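Local coordinates for protein ribonucleoside-diphosphate reductase (Pseudomonas aeruginosa, PDB 5IM3) that probably reduces ribonucleoside diphosphates to the deoxyribonucleotides needed for DNA synthesis, under allosteric control by nucleotides such as dATP, at residues 102-106 with 121-125; 32-37 with 93-99; 503-509 with 535-539. All blocks are in the same frame, centred on the assembly; numbering follows the deposited sequence.

Interaction 1 (102-106 with 121-125); sequences QDQVE and YVIYR. With DTP (2'-deoxyadenosine 5'-triphosphate), chain D; DTP (2'-deoxyadenosine 5'-triphosphate), chain C.
R125 reaches from helix 115-138 to D103 and E106 on helix 98-111, an antiparallel helix pair of the ATP cone; the axes of the two short segments come within 11.2 Å, at 156°. D103, E106 and R125 form a salt-bridge network, with E99 a further partner of R125. With R125 extended from CG to NE and CG anti to its own N (chi1 174°), the guanidinium reaches the other helix. It grips D103 end-on: NH1 and NH2 each lie 2.8 Å from the single oxygen OD1 of D103, which sits in the guanidinium plane. A weaker bond of 3.0 Å links R125 NH1 to E106 OE2. E106 OE1 turns to R119 and Q115 of the second subunit, at the subunit interface.

Carbon atoms pack around it. Q102 CB sits over one face of the guanidinium, V122 CG2 packs on the E106 carboxylate, and the apolar pair V105 CG1 and Y121 CZ touches at 3.5 Å.

In dATP D, C2' lies over one face of the Y121 ring, C5 of the adenine lies over one face of the Y124 ring, and Y124 OH donates to O1A. Q102 NE2 donates almost straight (173°) to O3' of dATP D at 2.6 Å.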
loop_
_atom_site.group_PDB
_atom_site.type_symbol
_atom_site.label_atom_id
_atom_site.label_comp_id
_atom_site.label_asym_id
_atom_site.label_seq_id
_atom_site.Cartn_x
_atom_site.Cartn_y
_atom_site.Cartn_z
ATOM N N GLN A 102 4.175 -44.307 -34.705
ATOM C CA GLN A 102 5.373 -44.729 -33.987
ATOM C C GLN A 102 5.717 -43.748 -32.873
ATOM O O GLN A 102 6.103 -44.155 -31.771
ATOM C CB GLN A 102 6.546 -44.865 -34.961
ATOM C CG GLN A 102 6.439 -46.036 -35.931
ATOM C CD GLN A 102 6.848 -47.355 -35.303
ATOM O OE1 GLN A 102 6.233 -47.817 -34.340
ATOM N NE2 GLN A 102 7.896 -47.968 -35.844
ATOM N N ASP A 103 5.574 -42.448 -33.141
ATOM C CA ASP A 103 5.878 -41.446 -32.126
ATOM C C ASP A 103 4.919 -41.542 -30.947
ATOM O O ASP A 103 5.337 -41.427 -29.789
ATOM C CB ASP A 103 5.831 -40.046 -32.740
ATOM C CG ASP A 103 7.087 -39.710 -33.526
ATOM O OD1 ASP A 103 7.892 -40.628 -33.790
ATOM O OD2 ASP A 103 7.267 -38.525 -33.879
ATOM N N GLN A 104 3.627 -41.754 -31.218
ATOM C CA GLN A 104 2.660 -41.865 -30.131
ATOM C C GLN A 104 2.825 -43.169 -29.362
ATOM O O GLN A 104 2.519 -43.221 -28.166
ATOM C CB GLN A 104 1.238 -41.741 -30.679
ATOM C CG GLN A 104 0.878 -40.332 -31.133
ATOM C CD GLN A 104 0.857 -39.334 -29.988
ATOM O OE1 GLN A 104 0.457 -39.661 -28.871
ATOM N NE2 GLN A 104 1.295 -38.109 -30.262
ATOM N N VAL A 105 3.307 -44.226 -30.019
ATOM C CA VAL A 105 3.601 -45.468 -29.310
ATOM C C VAL A 105 4.738 -45.248 -28.321
ATOM O O VAL A 105 4.654 -45.654 -27.154
ATOM C CB VAL A 105 3.927 -46.595 -30.308
ATOM C CG1 VAL A 105 4.567 -47.788 -29.596
ATOM C CG2 VAL A 105 2.663 -47.032 -31.040
ATOM N N GLU A 106 5.822 -44.611 -28.773
ATOM C CA GLU A 106 6.916 -44.287 -27.865
ATOM C C GLU A 106 6.425 -43.421 -26.715
ATOM O O GLU A 106 6.834 -43.613 -25.564
ATOM C CB GLU A 106 8.042 -43.574 -28.614
ATOM C CG GLU A 106 8.800 -44.447 -29.608
ATOM C CD GLU A 106 9.910 -43.692 -30.328
ATOM O OE1 GLU A 106 10.054 -42.469 -30.100
ATOM O OE2 GLU A 106 10.643 -44.324 -31.124
ATOM N N TYR A 121 12.669 -49.892 -27.867
ATOM C CA TYR A 121 11.774 -49.572 -28.974
ATOM C C TYR A 121 12.380 -48.482 -29.849
ATOM O O TYR A 121 12.412 -48.602 -31.080
ATOM C CB TYR A 121 10.408 -49.140 -28.436
ATOM C CG TYR A 121 9.310 -49.142 -29.474
ATOM C CD1 TYR A 121 9.171 -48.092 -30.369
ATOM C CD2 TYR A 121 8.407 -50.195 -29.556
ATOM C CE1 TYR A 121 8.172 -48.092 -31.321
ATOM C CE2 TYR A 121 7.400 -50.202 -30.502
ATOM C CZ TYR A 121 7.287 -49.148 -31.382
ATOM O OH TYR A 121 6.288 -49.148 -32.329
ATOM N N VAL A 122 12.881 -47.414 -29.223
ATOM C CA VAL A 122 13.532 -46.335 -29.963
ATOM C C VAL A 122 14.722 -46.874 -30.747
ATOM O O VAL A 122 14.857 -46.633 -31.952
ATOM C CB VAL A 122 13.959 -45.209 -29.001
ATOM C CG1 VAL A 122 14.959 -44.265 -29.670
ATOM C CG2 VAL A 122 12.747 -44.431 -28.515
ATOM N N ILE A 123 15.608 -47.605 -30.065
ATOM C CA ILE A 123 16.837 -48.083 -30.695
ATOM C C ILE A 123 16.512 -48.921 -31.925
ATOM O O ILE A 123 17.030 -48.676 -33.023
ATOM C CB ILE A 123 17.679 -48.878 -29.679
ATOM C CG1 ILE A 123 18.290 -47.923 -28.646
ATOM C CG2 ILE A 123 18.765 -49.698 -30.385
ATOM C CD1 ILE A 123 18.862 -48.623 -27.423
ATOM N N TYR A 124 15.657 -49.930 -31.753
ATOM C CA TYR A 124 15.290 -50.796 -32.868
ATOM C C TYR A 124 14.654 -49.993 -33.995
ATOM O O TYR A 124 14.993 -50.173 -35.170
ATOM C CB TYR A 124 14.341 -51.892 -32.381
ATOM C CG TYR A 124 13.893 -52.855 -33.460
ATOM C CD1 TYR A 124 12.828 -52.544 -34.298
ATOM C CD2 TYR A 124 14.528 -54.077 -33.635
ATOM C CE1 TYR A 124 12.414 -53.418 -35.280
ATOM C CE2 TYR A 124 14.118 -54.960 -34.616
ATOM C CZ TYR A 124 13.060 -54.624 -35.434
ATOM O OH TYR A 124 12.643 -55.493 -36.415
ATOM N N ARG A 125 13.726 -49.100 -33.654
ATOM C CA ARG A 125 13.072 -48.294 -34.679
ATOM C C ARG A 125 14.081 -47.436 -35.431
ATOM O O ARG A 125 13.941 -47.215 -36.639
ATOM C CB ARG A 125 11.995 -47.413 -34.049
ATOM C CG ARG A 125 11.353 -46.432 -35.021
ATOM C CD ARG A 125 10.504 -45.423 -34.292
ATOM N NE ARG A 125 10.082 -44.337 -35.167
ATOM C CZ ARG A 125 9.451 -43.247 -34.747
ATOM N NH1 ARG A 125 9.166 -43.096 -33.458
ATOM N NH2 ARG A 125 9.101 -42.309 -35.614
HETATM P PG DTP D . 10.691 -51.906 -41.080
HETATM O O1G DTP D . 9.346 -52.436 -41.159
HETATM O O2G DTP D . 11.753 -52.956 -41.017
HETATM O O3G DTP D . 11.012 -50.934 -42.176
HETATM P PB DTP D . 9.922 -50.956 -38.443
HETATM O O1B DTP D . 8.503 -50.824 -38.813
HETATM O O2B DTP D . 10.347 -49.785 -37.569
HETATM O O3B DTP D . 10.836 -51.059 -39.742
HETATM P PA DTP D . 9.374 -53.713 -37.794
HETATM O O1A DTP D . 10.300 -54.844 -37.578
HETATM O O2A DTP D . 8.653 -53.813 -39.148
HETATM O O3A DTP D . 10.169 -52.337 -37.699
HETATM O "O5'" DTP D . 8.285 -53.531 -36.676
HETATM C "C5'" DTP D . 8.644 -53.727 -35.300
HETATM C "C4'" DTP D . 8.311 -52.523 -34.451
HETATM O "O4'" DTP D . 8.085 -52.958 -33.094
HETATM C "C3'" DTP D . 9.408 -51.450 -34.394
HETATM O "O3'" DTP D . 8.892 -50.182 -34.799
HETATM C "C2'" DTP D . 9.823 -51.402 -32.923
HETATM C "C1'" DTP D . 9.216 -52.650 -32.307
HETATM N N9 DTP D . 10.099 -53.814 -32.263
HETATM C C8 DTP D . 10.075 -54.944 -33.037
HETATM N N7 DTP D . 11.047 -55.787 -32.784
HETATM C C5 DTP D . 11.762 -55.169 -31.769
HETATM C C6 DTP D . 12.915 -55.545 -31.055
HETATM N N6 DTP D . 13.621 -56.648 -31.313
HETATM N N1 DTP D . 13.350 -54.714 -30.086
HETATM C C2 DTP D . 12.679 -53.581 -29.860
HETATM N N3 DTP D . 11.595 -53.113 -30.479
HETATM C C4 DTP D . 11.182 -53.957 -31.431
HETATM P PG DTP C . 6.025 -53.735 -42.362
HETATM O O1G DTP C . 5.169 -54.942 -42.286
HETATM O O2G DTP C . 6.869 -53.522 -41.093
HETATM O O3G DTP C . 6.964 -53.756 -43.552
HETATM P PB DTP C . 5.034 -51.281 -41.351
HETATM O O1B DTP C . 6.370 -50.861 -40.875
HETATM O O2B DTP C . 4.203 -50.101 -41.820
HETATM O O3B DTP C . 5.167 -52.399 -42.474
HETATM P PA DTP C . 5.061 -52.748 -38.939
HETATM O O1A DTP C . 4.241 -53.827 -38.359
HETATM O O2A DTP C . 6.489 -53.162 -39.307
HETATM O O3A DTP C . 4.324 -52.096 -40.188
HETATM O "O5'" DTP C . 5.134 -51.505 -38.018
HETATM C "C5'" DTP C . 3.866 -51.008 -37.583
HETATM C "C4'" DTP C . 3.995 -49.638 -36.974
HETATM O "O4'" DTP C . 3.071 -48.745 -37.625
HETATM C "C3'" DTP C . 3.598 -49.595 -35.506
HETATM O "O3'" DTP C . 4.188 -48.487 -34.828
HETATM C "C2'" DTP C . 2.083 -49.450 -35.587
HETATM C "C1'" DTP C . 1.838 -48.741 -36.915
HETATM N N9 DTP C . 0.817 -49.373 -37.748
HETATM C C8 DTP C . 0.951 -50.416 -38.625
HETATM N N7 DTP C . -0.177 -50.818 -39.158
HETATM C C5 DTP C . -1.122 -49.974 -38.596
HETATM C C6 DTP C . -2.518 -49.882 -38.748
HETATM N N6 DTP C . -3.245 -50.758 -39.452
HETATM N N1 DTP C . -3.156 -48.900 -38.073
HETATM C C2 DTP C . -2.439 -48.088 -37.290
HETATM N N3 DTP C . -1.129 -48.105 -37.043
HETATM C C4 DTP C . -0.523 -49.072 -37.733
#

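Interaction 2 (32-37 with 93-99); sequences LRVIKR and GGTIHIE. With DTP (2'-deoxyadenosine 5'-triphosphate), chain C; DTP (2'-deoxyadenosine 5'-triphosphate), chain D.
I98, I35 and I96 have the most surface buried where strand 33-35 pairs with strand 95-97, two parallel neighbours in the small three-stranded sheet of the ATP cone. I35 is held by its backbone: its N gives a 2.8 Å bond to I96 O, and its O takes a weak one of 3.3 Å from I98 N, just where strand 95-97 passes into helix 98-111. On the face shared with H97, the I35 side chain runs alongside the imidazole, pointing the same way. Its CD1 stands 3.8 Å from the ring centroid, 15° off the normal, in a CH-pi contact over the face.

I96 projects to the other face with V34. Its CG1 is wedged between the backbone N and carbonyl carbon (chi1 46°) and meets V34 CG2 at 4.4 Å, while I101 and Y44 pack around the pair. At the head of the helix, I98 divides its branches. CG2 touches the R37 chain, and CD1 reaches V34 CG1 at 4.1 Å and also the sugar of dATP C.

R37, bent at chi2 and chi3, turns its guanidinium side-on to E99: NE at 2.9 Å and NH2 at 3.0 Å converge on the one oxygen OE2, while E99 OE1 is taken by R125. R37 NH1 faces the phosphates of both nucleotides, with a bond of 3.2 Å to O1B of dATP D and a weak one to O1B of dATP C. With E99 fixing its other edge, R37 can offer one positive group to two triphosphates; together with the nearby magnesium ion and R132, it probably helps to offset their charge.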
loop_
_atom_site.group_PDB
_atom_site.type_symbol
_atom_site.label_atom_id
_atom_site.label_comp_id
_atom_site.label_asym_id
_atom_site.label_seq_id
_atom_site.Cartn_x
_atom_site.Cartn_y
_atom_site.Cartn_z
ATOM N N LEU A 32 -10.888 -44.720 -40.119
ATOM C CA LEU A 32 -9.488 -44.376 -39.897
ATOM C C LEU A 32 -8.558 -45.219 -40.765
ATOM O O LEU A 32 -8.657 -46.446 -40.790
ATOM C CB LEU A 32 -9.120 -44.554 -38.422
ATOM C CG LEU A 32 -8.982 -43.276 -37.593
ATOM C CD1 LEU A 32 -8.745 -43.615 -36.124
ATOM C CD2 LEU A 32 -7.854 -42.399 -38.125
ATOM N N ARG A 33 -7.650 -44.549 -41.471
ATOM C CA ARG A 33 -6.667 -45.203 -42.321
ATOM C C ARG A 33 -5.303 -44.572 -42.074
ATOM O O ARG A 33 -5.185 -43.535 -41.415
ATOM C CB ARG A 33 -7.053 -45.107 -43.803
ATOM C CG ARG A 33 -8.343 -45.839 -44.146
ATOM C CD ARG A 33 -8.658 -45.775 -45.633
ATOM N NE ARG A 33 -9.885 -46.494 -45.963
ATOM C CZ ARG A 33 -10.348 -46.661 -47.198
ATOM N NH1 ARG A 33 -9.687 -46.160 -48.234
ATOM N NH2 ARG A 33 -11.477 -47.330 -47.399
ATOM N N VAL A 34 -4.264 -45.208 -42.610
ATOM C CA VAL A 34 -2.888 -44.812 -42.342
ATOM C C VAL A 34 -2.126 -44.709 -43.654
ATOM O O VAL A 34 -2.249 -45.576 -44.528
ATOM C CB VAL A 34 -2.187 -45.808 -41.395
ATOM C CG1 VAL A 34 -0.827 -45.265 -40.969
ATOM C CG2 VAL A 34 -3.060 -46.101 -40.186
ATOM N N ILE A 35 -1.334 -43.649 -43.785
ATOM C CA ILE A 35 -0.440 -43.480 -44.925
ATOM C C ILE A 35 0.801 -44.327 -44.665
ATOM O O ILE A 35 1.635 -43.981 -43.825
ATOM C CB ILE A 35 -0.067 -42.008 -45.137
ATOM C CG1 ILE A 35 -1.325 -41.136 -45.226
ATOM C CG2 ILE A 35 0.775 -41.857 -46.400
ATOM C CD1 ILE A 35 -1.051 -39.658 -45.054
ATOM N N LYS A 36 0.927 -45.441 -45.383
ATOM C CA LYS A 36 2.087 -46.302 -45.223
ATOM C C LYS A 36 3.367 -45.536 -45.555
ATOM O O LYS A 36 3.342 -44.385 -46.004
ATOM C CB LYS A 36 1.959 -47.539 -46.111
ATOM C CG LYS A 36 0.960 -48.570 -45.601
ATOM C CD LYS A 36 1.626 -49.608 -44.707
ATOM C CE LYS A 36 2.438 -50.609 -45.520
ATOM N NZ LYS A 36 3.141 -51.599 -44.654
ATOM N N ARG A 37 4.505 -46.197 -45.325
ATOM C CA ARG A 37 5.797 -45.570 -45.581
ATOM C C ARG A 37 5.880 -45.040 -47.003
ATOM O O ARG A 37 6.497 -43.999 -47.254
ATOM C CB ARG A 37 6.926 -46.571 -45.327
ATOM C CG ARG A 37 7.005 -47.051 -43.892
ATOM C CD ARG A 37 8.384 -46.835 -43.286
ATOM N NE ARG A 37 8.315 -46.560 -41.854
ATOM C CZ ARG A 37 8.160 -47.489 -40.916
ATOM N NH1 ARG A 37 8.048 -48.768 -41.251
ATOM N NH2 ARG A 37 8.114 -47.137 -39.636
ATOM N N GLY A 93 -13.365 -40.391 -38.827
ATOM C CA GLY A 93 -12.288 -40.951 -39.615
ATOM C C GLY A 93 -11.242 -39.915 -39.988
ATOM O O GLY A 93 -11.383 -38.714 -39.754
ATOM N N GLY A 94 -10.166 -40.406 -40.590
ATOM C CA GLY A 94 -9.082 -39.534 -40.996
ATOM C C GLY A 94 -7.939 -40.338 -41.575
ATOM O O GLY A 94 -8.075 -41.529 -41.861
ATOM N N THR A 95 -6.804 -39.664 -41.750
ATOM C CA THR A 95 -5.591 -40.301 -42.245
ATOM C C THR A 95 -4.396 -39.754 -41.480
ATOM O O THR A 95 -4.286 -38.542 -41.279
ATOM C CB THR A 95 -5.404 -40.068 -43.748
ATOM O OG1 THR A 95 -5.458 -38.664 -44.028
ATOM C CG2 THR A 95 -6.484 -40.791 -44.544
ATOM N N ILE A 96 -3.506 -40.654 -41.058
ATOM C CA ILE A 96 -2.332 -40.295 -40.276
ATOM C C ILE A 96 -1.123 -41.027 -40.842
ATOM O O ILE A 96 -1.239 -42.080 -41.473
ATOM C CB ILE A 96 -2.507 -40.629 -38.780
ATOM C CG1 ILE A 96 -3.085 -42.039 -38.622
ATOM C CG2 ILE A 96 -3.398 -39.587 -38.107
ATOM C CD1 ILE A 96 -3.191 -42.507 -37.189
ATOM N N HIS A 97 0.053 -40.453 -40.602
ATOM C CA HIS A 97 1.287 -41.027 -41.112
ATOM C C HIS A 97 1.770 -42.153 -40.207
ATOM O O HIS A 97 1.494 -42.178 -39.004
ATOM C CB HIS A 97 2.370 -39.956 -41.234
ATOM C CG HIS A 97 2.172 -39.032 -42.395
ATOM N ND1 HIS A 97 1.451 -37.861 -42.301
ATOM C CD2 HIS A 97 2.593 -39.113 -43.680
ATOM C CE1 HIS A 97 1.441 -37.257 -43.475
ATOM N NE2 HIS A 97 2.127 -37.995 -44.329
ATOM N N ILE A 98 2.500 -43.094 -40.806
ATOM C CA ILE A 98 2.982 -44.248 -40.054
ATOM C C ILE A 98 3.940 -43.801 -38.957
ATOM O O ILE A 98 3.929 -44.343 -37.844
ATOM C CB ILE A 98 3.638 -45.261 -41.011
ATOM C CG1 ILE A 98 3.818 -46.618 -40.327
ATOM C CG2 ILE A 98 4.963 -44.731 -41.535
ATOM C CD1 ILE A 98 2.555 -47.451 -40.329
ATOM N N GLU A 99 4.779 -42.802 -39.248
ATOM C CA GLU A 99 5.696 -42.282 -38.238
ATOM C C GLU A 99 4.950 -41.525 -37.148
ATOM O O GLU A 99 5.424 -41.449 -36.009
ATOM C CB GLU A 99 6.741 -41.377 -38.892
ATOM C CG GLU A 99 7.550 -42.055 -39.988
ATOM C CD GLU A 99 8.402 -43.197 -39.466
ATOM O OE1 GLU A 99 8.956 -43.072 -38.354
ATOM O OE2 GLU A 99 8.513 -44.225 -40.167
HETATM P PG DTP C . 6.025 -53.735 -42.362
HETATM O O1G DTP C . 5.169 -54.942 -42.286
HETATM O O2G DTP C . 6.869 -53.522 -41.093
HETATM O O3G DTP C . 6.964 -53.756 -43.552
HETATM P PB DTP C . 5.034 -51.281 -41.351
HETATM O O1B DTP C . 6.370 -50.861 -40.875
HETATM O O2B DTP C . 4.203 -50.101 -41.820
HETATM O O3B DTP C . 5.167 -52.399 -42.474
HETATM P PA DTP C . 5.061 -52.748 -38.939
HETATM O O1A DTP C . 4.241 -53.827 -38.359
HETATM O O2A DTP C . 6.489 -53.162 -39.307
HETATM O O3A DTP C . 4.324 -52.096 -40.188
HETATM O "O5'" DTP C . 5.134 -51.505 -38.018
HETATM C "C5'" DTP C . 3.866 -51.008 -37.583
HETATM C "C4'" DTP C . 3.995 -49.638 -36.974
HETATM O "O4'" DTP C . 3.071 -48.745 -37.625
HETATM C "C3'" DTP C . 3.598 -49.595 -35.506
HETATM O "O3'" DTP C . 4.188 -48.487 -34.828
HETATM C "C2'" DTP C . 2.083 -49.450 -35.587
HETATM C "C1'" DTP C . 1.838 -48.741 -36.915
HETATM N N9 DTP C . 0.817 -49.373 -37.748
HETATM C C8 DTP C . 0.951 -50.416 -38.625
HETATM N N7 DTP C . -0.177 -50.818 -39.158
HETATM C C5 DTP C . -1.122 -49.974 -38.596
HETATM C C6 DTP C . -2.518 -49.882 -38.748
HETATM N N6 DTP C . -3.245 -50.758 -39.452
HETATM N N1 DTP C . -3.156 -48.900 -38.073
HETATM C C2 DTP C . -2.439 -48.088 -37.290
HETATM N N3 DTP C . -1.129 -48.105 -37.043
HETATM C C4 DTP C . -0.523 -49.072 -37.733
HETATM P PG DTP D . 10.691 -51.906 -41.080
HETATM O O1G DTP D . 9.346 -52.436 -41.159
HETATM O O2G DTP D . 11.753 -52.956 -41.017
HETATM O O3G DTP D . 11.012 -50.934 -42.176
HETATM P PB DTP D . 9.922 -50.956 -38.443
HETATM O O1B DTP D . 8.503 -50.824 -38.813
HETATM O O2B DTP D . 10.347 -49.785 -37.569
HETATM O O3B DTP D . 10.836 -51.059 -39.742
HETATM P PA DTP D . 9.374 -53.713 -37.794
HETATM O O1A DTP D . 10.300 -54.844 -37.578
HETATM O O2A DTP D . 8.653 -53.813 -39.148
HETATM O O3A DTP D . 10.169 -52.337 -37.699
HETATM O "O5'" DTP D . 8.285 -53.531 -36.676
HETATM C "C5'" DTP D . 8.644 -53.727 -35.300
HETATM C "C4'" DTP D . 8.311 -52.523 -34.451
HETATM O "O4'" DTP D . 8.085 -52.958 -33.094
HETATM C "C3'" DTP D . 9.408 -51.450 -34.394
HETATM O "O3'" DTP D . 8.892 -50.182 -34.799
HETATM C "C2'" DTP D . 9.823 -51.402 -32.923
HETATM C "C1'" DTP D . 9.216 -52.650 -32.307
HETATM N N9 DTP D . 10.099 -53.814 -32.263
HETATM C C8 DTP D . 10.075 -54.944 -33.037
HETATM N N7 DTP D . 11.047 -55.787 -32.784
HETATM C C5 DTP D . 11.762 -55.169 -31.769
HETATM C C6 DTP D . 12.915 -55.545 -31.055
HETATM N N6 DTP D . 13.621 -56.648 -31.313
HETATM N N1 DTP D . 13.350 -54.714 -30.086
HETATM C C2 DTP D . 12.679 -53.581 -29.860
HETATM N N3 DTP D . 11.595 -53.113 -30.479
HETATM C C4 DTP D . 11.182 -53.957 -31.431
#

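Interaction 3 (503-509 with 535-539); sequences LFSPSDV and KLKLH
This contact lies at the end of the two-stranded antiparallel pair 500-504 and 539-543 in the barrel domain, where a turn and a loop continue the two chains. L503 O lies 3.1 Å from H539 CA in a CA-H...O contact. L536 has the most surface buried here. With CG anti to the backbone N (chi1 -179°), it splays its two methyls: CD2 meets F504 CE1 at 3.8 Å and also V509 CG1, and CD1 rests on D508 CB at 3.7 Å. The F504 and L536 side chains cross at about a right angle, with Y527 and A531 of helix 517-532 also packing on the phenyl group. L538 CD2 lies against S505 CB. The S505 hydroxyl is engaged by S414 and A411 N, and its side chain packs on R410, which binds dATP, so the contact sits beside that site.

Within the loop, H539 ND1 bonds K537 O at 3.0 Å, from above the carbonyl plane, and L536 O weakly. One water accepts from S505 N at 2.9 Å and donates to L538 O and D508 OD2, each at 2.6 Å. It thus bridges the backbones of turn and loop, with the D508 carboxylate as its third partner.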
loop_
_atom_site.group_PDB
_atom_site.type_symbol
_atom_site.label_atom_id
_atom_site.label_comp_id
_atom_site.label_asym_id
_atom_site.label_seq_id
_atom_site.Cartn_x
_atom_site.Cartn_y
_atom_site.Cartn_z
ATOM N N LEU A 503 16.937 30.746 0.632
ATOM C CA LEU A 503 16.678 31.018 -0.772
ATOM C C LEU A 503 16.510 32.517 -0.988
ATOM O O LEU A 503 15.856 33.201 -0.194
ATOM C CB LEU A 503 15.427 30.274 -1.250
ATOM C CG LEU A 503 15.348 28.788 -0.884
ATOM C CD1 LEU A 503 14.114 28.143 -1.499
ATOM C CD2 LEU A 503 16.605 28.056 -1.318
ATOM N N PHE A 504 17.114 33.022 -2.062
ATOM C CA PHE A 504 17.073 34.434 -2.408
ATOM C C PHE A 504 16.658 34.591 -3.863
ATOM O O PHE A 504 16.827 33.683 -4.681
ATOM C CB PHE A 504 18.437 35.121 -2.229
ATOM C CG PHE A 504 18.987 35.060 -0.836
ATOM C CD1 PHE A 504 18.533 35.928 0.142
ATOM C CD2 PHE A 504 19.987 34.159 -0.514
ATOM C CE1 PHE A 504 19.054 35.883 1.420
ATOM C CE2 PHE A 504 20.508 34.105 0.764
ATOM C CZ PHE A 504 20.045 34.971 1.730
ATOM N N SER A 505 16.134 35.741 -4.176
ATOM C CA SER A 505 16.028 36.071 -5.592
ATOM C C SER A 505 17.322 36.728 -6.067
ATOM O O SER A 505 17.874 37.580 -5.367
ATOM C CB SER A 505 14.862 37.014 -5.854
ATOM O OG SER A 505 14.836 37.398 -7.219
ATOM N N PRO A 506 17.839 36.360 -7.242
ATOM C CA PRO A 506 19.124 36.934 -7.674
ATOM C C PRO A 506 19.109 38.448 -7.785
ATOM O O PRO A 506 20.164 39.073 -7.635
ATOM C CB PRO A 506 19.367 36.266 -9.036
ATOM C CG PRO A 506 18.036 35.797 -9.483
ATOM C CD PRO A 506 17.288 35.433 -8.242
ATOM N N SER A 507 17.948 39.064 -8.033
ATOM C CA SER A 507 17.890 40.519 -8.142
ATOM C C SER A 507 18.228 41.211 -6.827
ATOM O O SER A 507 18.663 42.367 -6.845
ATOM C CB SER A 507 16.507 40.962 -8.623
ATOM O OG SER A 507 15.482 40.422 -7.814
ATOM N N ASP A 508 18.038 40.540 -5.693
ATOM C CA ASP A 508 18.487 41.073 -4.414
ATOM C C ASP A 508 19.935 40.723 -4.098
ATOM O O ASP A 508 20.545 41.381 -3.247
ATOM C CB ASP A 508 17.596 40.557 -3.281
ATOM C CG ASP A 508 16.185 41.109 -3.347
ATOM O OD1 ASP A 508 16.027 42.346 -3.461
ATOM O OD2 ASP A 508 15.231 40.304 -3.293
ATOM N N VAL A 509 20.496 39.714 -4.756
ATOM C CA VAL A 509 21.862 39.272 -4.495
ATOM C C VAL A 509 22.566 39.069 -5.834
ATOM O O VAL A 509 23.045 37.964 -6.122
ATOM C CB VAL A 509 21.871 37.993 -3.642
ATOM C CG1 VAL A 509 21.353 38.295 -2.234
ATOM C CG2 VAL A 509 21.027 36.892 -4.290
ATOM N N LYS A 535 16.397 42.726 7.120
ATOM C CA LYS A 535 16.878 43.706 6.156
ATOM C C LYS A 535 16.957 43.144 4.740
ATOM O O LYS A 535 17.549 43.781 3.862
ATOM C CB LYS A 535 18.241 44.247 6.598
ATOM C CG LYS A 535 18.139 45.476 7.499
ATOM C CD LYS A 535 19.424 45.743 8.267
ATOM C CE LYS A 535 19.575 44.787 9.443
ATOM N NZ LYS A 535 20.710 45.161 10.336
ATOM N N LEU A 536 16.366 41.972 4.498
ATOM C CA LEU A 536 16.255 41.411 3.148
ATOM C C LEU A 536 14.971 40.580 3.125
ATOM O O LEU A 536 14.987 39.377 3.390
ATOM C CB LEU A 536 17.481 40.588 2.777
ATOM C CG LEU A 536 17.518 39.966 1.378
ATOM C CD1 LEU A 536 16.900 40.884 0.333
ATOM C CD2 LEU A 536 18.953 39.639 1.001
ATOM N N LYS A 537 13.862 41.245 2.790
ATOM C CA LYS A 537 12.535 40.690 3.043
ATOM C C LYS A 537 12.298 39.406 2.255
ATOM O O LYS A 537 11.803 38.413 2.800
ATOM C CB LYS A 537 11.469 41.735 2.703
ATOM C CG LYS A 537 10.022 41.265 2.844
ATOM C CD LYS A 537 9.638 41.033 4.294
ATOM C CE LYS A 537 8.187 40.587 4.418
ATOM N NZ LYS A 537 7.811 40.267 5.829
ATOM N N LEU A 538 12.629 39.410 0.967
ATOM C CA LEU A 538 12.262 38.303 0.087
ATOM C C LEU A 538 13.269 37.174 0.262
ATOM O O LEU A 538 14.361 37.203 -0.309
ATOM C CB LEU A 538 12.198 38.771 -1.361
ATOM C CG LEU A 538 11.788 37.707 -2.383
ATOM C CD1 LEU A 538 10.399 37.163 -2.075
ATOM C CD2 LEU A 538 11.842 38.272 -3.793
ATOM N N HIS A 539 12.901 36.167 1.051
ATOM C CA HIS A 539 13.767 35.018 1.273
ATOM C C HIS A 539 12.946 33.880 1.863
ATOM O O HIS A 539 11.819 34.069 2.327
ATOM C CB HIS A 539 14.941 35.370 2.192
ATOM C CG HIS A 539 14.549 35.567 3.622
ATOM N ND1 HIS A 539 13.931 36.713 4.074
ATOM C CD2 HIS A 539 14.692 34.766 4.704
ATOM C CE1 HIS A 539 13.708 36.608 5.372
ATOM N NE2 HIS A 539 14.160 35.436 5.778
HETATM O O HOH W 1 15.777 37.919 -2.366
#

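In the fold
From the N terminus, interaction 2 comes first: strand 33-35 pairs with 95-97 and closes a largely helical loop of 55 residues. Helix 98-111 follows at once, and interaction 1 opens on it, closing a loop of 14 residues, most of them helical, with helix 115-138. The two are in series yet share helix 98-111, touch each other directly, and face the same pair of dATP molecules, so sheet and helices form one nucleotide-binding unit. Interaction 3 comes much later, closing a 25-residue loop that carries helix 517-532 in the barrel domain. Its centre lies about 90 Å from that of interaction 1, on the opposite side of the chain's centre, near another dATP-binding site.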